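Local coordinates for conserved hypothetical protein (Thermoplasma acidophilum, PDB 1RLH) that is of unknown function but belongs to the adenosine-specific kinase family and may act as an adenosine monophosphate-protein transferase, at residues N44-T49 / Q115-I120. Residues are numbered along the deposited sequence; the frame is centred on the assembly and turned at random.
Sequences NEIIRT and QEVGSI
Two near-anti torsions extend Ile46 toward Val117: chi1 of -160° sets CG1 roughly opposite the backbone N, and chi2 of 169° keeps the chain extended, placing CD1 at its far end. Val117 answers with chi1 of -64°, which leaves CG1 opposite its own carbonyl carbon and CG2 between the N and the carbonyl. Both methyls thus face the isoleucine end, and the side chains meet tip to tip: Ile46 CD1 lies 3.9 Å from Val117 CG1 and 4.1 Å from Val117 CG2, so the isoleucine methyl sits almost evenly before the two prongs of the valine. At 4.3 Å from Ile46 CD1, Glu116 CB adds a looser methylene contact at the margin. The closest approaches are all between aliphatic carbons, and the two segments bury just 105 Å² together; the 8.9 Å between Ile46 CA and Val117 CA shows that side chains, not backbones, bridge the gap. Ile46 also rests on Met113 of helix 104-115, while backbone hydrogen bonding to His35 holds Val117 beside strand 28-34. The arrangement is surface packing in an alpha+beta fold: helix 41-46 meets the link that leads from helix 104-115 into strand 118-124, an edge strand of the five-stranded antiparallel sheet.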
ATOM      1  N   ASN A  44      -7.957   7.293  -6.679  1.00 31.07           N
ATOM      2  CA  ASN A  44      -8.859   6.594  -7.583  1.00 32.96           C
ATOM      3  C   ASN A  44      -8.885   7.273  -8.949  1.00 34.06           C
ATOM      4  O   ASN A  44      -8.889   6.609  -9.984  1.00 33.81           O
ATOM      5  CB  ASN A  44     -10.278   6.580  -7.009  1.00 32.34           C
ATOM      6  CG  ASN A  44     -11.190   5.623  -7.746  1.00 33.19           C
ATOM      7  OD1 ASN A  44     -12.347   5.940  -8.028  1.00 35.24           O
ATOM      8  ND2 ASN A  44     -10.676   4.440  -8.054  1.00 32.69           N
ATOM      9  N   GLU A  45      -8.892   8.600  -8.943  1.00 35.38           N
ATOM     10  CA  GLU A  45      -8.950   9.365 -10.179  1.00 39.30           C
ATOM     11  C   GLU A  45      -7.625   9.433 -10.931  1.00 40.14           C
ATOM     12  O   GLU A  45      -7.585   9.254 -12.147  1.00 39.13           O
ATOM     13  CB  GLU A  45      -9.438  10.784  -9.890  1.00 41.45           C
ATOM     14  CG  GLU A  45     -10.249  11.384 -11.022  1.00 48.03           C
ATOM     15  CD  GLU A  45     -11.542  10.627 -11.265  1.00 49.67           C
ATOM     16  OE1 GLU A  45     -12.356  10.522 -10.324  1.00 52.76           O
ATOM     17  OE2 GLU A  45     -11.746  10.133 -12.392  1.00 52.32           O
ATOM     18  N   ILE A  46      -6.541   9.686 -10.207  1.00 40.64           N
ATOM     19  CA  ILE A  46      -5.232   9.805 -10.833  1.00 42.55           C
ATOM     20  C   ILE A  46      -4.796   8.536 -11.563  1.00 42.10           C
ATOM     21  O   ILE A  46      -4.028   8.603 -12.522  1.00 41.75           O
ATOM     22  CB  ILE A  46      -4.154  10.212  -9.797  1.00 44.35           C
ATOM     23  CG1 ILE A  46      -2.945  10.808 -10.520  1.00 46.50           C
ATOM     24  CG2 ILE A  46      -3.729   9.009  -8.972  1.00 45.60           C
ATOM     25  CD1 ILE A  46      -1.948  11.476  -9.601  1.00 47.27           C
ATOM     26  N   ILE A  47      -5.293   7.383 -11.125  1.00 41.34           N
ATOM     27  CA  ILE A  47      -4.930   6.122 -11.769  1.00 42.91           C
ATOM     28  C   ILE A  47      -6.079   5.552 -12.592  1.00 43.32           C
ATOM     29  O   ILE A  47      -5.938   4.499 -13.217  1.00 42.39           O
ATOM     30  CB  ILE A  47      -4.526   5.044 -10.738  1.00 42.57           C
ATOM     31  CG1 ILE A  47      -5.760   4.579  -9.962  1.00 43.01           C
ATOM     32  CG2 ILE A  47      -3.464   5.591  -9.794  1.00 42.79           C
ATOM     33  CD1 ILE A  47      -5.518   3.359  -9.095  1.00 42.59           C
ATOM     34  N   ARG A  48      -7.212   6.244 -12.592  1.00 44.24           N
ATOM     35  CA  ARG A  48      -8.384   5.772 -13.318  1.00 45.89           C
ATOM     36  C   ARG A  48      -8.115   5.455 -14.787  1.00 44.87           C
ATOM     37  O   ARG A  48      -8.465   4.377 -15.263  1.00 44.08           O
ATOM     38  CB  ARG A  48      -9.517   6.797 -13.219  1.00 49.02           C
ATOM     39  CG  ARG A  48     -10.897   6.181 -13.390  1.00 53.09           C
ATOM     40  CD  ARG A  48     -12.001   7.225 -13.301  1.00 56.69           C
ATOM     41  NE  ARG A  48     -13.263   6.650 -12.832  1.00 60.32           N
ATOM     42  CZ  ARG A  48     -13.901   5.641 -13.417  1.00 61.94           C
ATOM     43  NH1 ARG A  48     -13.403   5.078 -14.508  1.00 63.64           N
ATOM     44  NH2 ARG A  48     -15.042   5.194 -12.909  1.00 62.76           N
ATOM     45  N   THR A  49      -7.491   6.388 -15.500  1.00 44.14           N
ATOM     46  CA  THR A  49      -7.203   6.198 -16.919  1.00 44.55           C
ATOM     47  C   THR A  49      -6.206   5.081 -17.203  1.00 44.01           C
ATOM     48  O   THR A  49      -6.135   4.578 -18.325  1.00 43.62           O
ATOM     49  CB  THR A  49      -6.661   7.491 -17.559  1.00 45.85           C
ATOM     50  OG1 THR A  49      -5.403   7.832 -16.963  1.00 45.94           O
ATOM     51  CG2 THR A  49      -7.640   8.634 -17.353  1.00 46.70           C
ATOM     52  N   GLN A 115       3.347   8.640  -7.752  1.00 26.59           N
ATOM     53  CA  GLN A 115       4.532   9.397  -7.355  1.00 27.71           C
ATOM     54  C   GLN A 115       4.291  10.899  -7.413  1.00 28.08           C
ATOM     55  O   GLN A 115       5.020  11.675  -6.795  1.00 27.15           O
ATOM     56  CB  GLN A 115       5.722   9.044  -8.247  1.00 27.62           C
ATOM     57  CG  GLN A 115       6.341   7.691  -7.966  1.00 27.35           C
ATOM     58  CD  GLN A 115       7.490   7.386  -8.904  1.00 29.20           C
ATOM     59  OE1 GLN A 115       7.294   7.225 -10.106  1.00 29.71           O
ATOM     60  NE2 GLN A 115       8.700   7.317  -8.359  1.00 29.24           N
ATOM     61  N   GLU A 116       3.273  11.307  -8.160  1.00 28.16           N
ATOM     62  CA  GLU A 116       2.950  12.724  -8.275  1.00 28.86           C
ATOM     63  C   GLU A 116       2.240  13.233  -7.024  1.00 28.94           C
ATOM     64  O   GLU A 116       2.246  14.430  -6.740  1.00 29.53           O
ATOM     65  CB  GLU A 116       2.064  12.969  -9.498  1.00 31.19           C
ATOM     66  CG  GLU A 116       2.821  12.997 -10.817  1.00 34.97           C
ATOM     67  CD  GLU A 116       1.909  13.233 -12.005  1.00 38.44           C
ATOM     68  OE1 GLU A 116       0.896  13.946 -11.844  1.00 38.86           O
ATOM     69  OE2 GLU A 116       2.212  12.714 -13.102  1.00 39.68           O
ATOM     70  N   VAL A 117       1.633  12.319  -6.276  1.00 26.64           N
ATOM     71  CA  VAL A 117       0.907  12.685  -5.067  1.00 24.65           C
ATOM     72  C   VAL A 117       1.356  11.883  -3.849  1.00 23.64           C
ATOM     73  O   VAL A 117       0.686  11.883  -2.816  1.00 22.55           O
ATOM     74  CB  VAL A 117      -0.609  12.475  -5.256  1.00 26.90           C
ATOM     75  CG1 VAL A 117      -1.138  13.415  -6.335  1.00 29.04           C
ATOM     76  CG2 VAL A 117      -0.887  11.027  -5.632  1.00 26.57           C
ATOM     77  N   GLY A 118       2.486  11.193  -3.968  1.00 21.20           N
ATOM     78  CA  GLY A 118       2.967  10.413  -2.843  1.00 19.44           C
ATOM     79  C   GLY A 118       4.326   9.782  -3.045  1.00 19.18           C
ATOM     80  O   GLY A 118       4.989  10.000  -4.060  1.00 19.01           O
ATOM     81  N   SER A 119       4.740   8.998  -2.056  1.00 16.67           N
ATOM     82  CA  SER A 119       6.018   8.308  -2.089  1.00 16.53           C
ATOM     83  C   SER A 119       5.722   6.821  -2.184  1.00 15.66           C
ATOM     84  O   SER A 119       4.715   6.358  -1.658  1.00 16.66           O
ATOM     85  CB  SER A 119       6.805   8.614  -0.815  1.00 18.11           C
ATOM     86  OG  SER A 119       7.075  10.001  -0.734  1.00 21.11           O
ATOM     87  N   ILE A 120       6.589   6.071  -2.854  1.00 14.81           N
ATOM     88  CA  ILE A 120       6.362   4.638  -3.021  1.00 14.19           C
ATOM     89  C   ILE A 120       7.168   3.791  -2.036  1.00 14.51           C
ATOM     90  O   ILE A 120       8.371   3.989  -1.887  1.00 17.03           O
ATOM     91  CB  ILE A 120       6.721   4.193  -4.469  1.00 14.55           C
ATOM     92  CG1 ILE A 120       5.936   5.033  -5.487  1.00 13.43           C
ATOM     93  CG2 ILE A 120       6.426   2.702  -4.652  1.00 16.03           C
ATOM     94  CD1 ILE A 120       4.430   5.015  -5.297  1.00 15.28           C
TER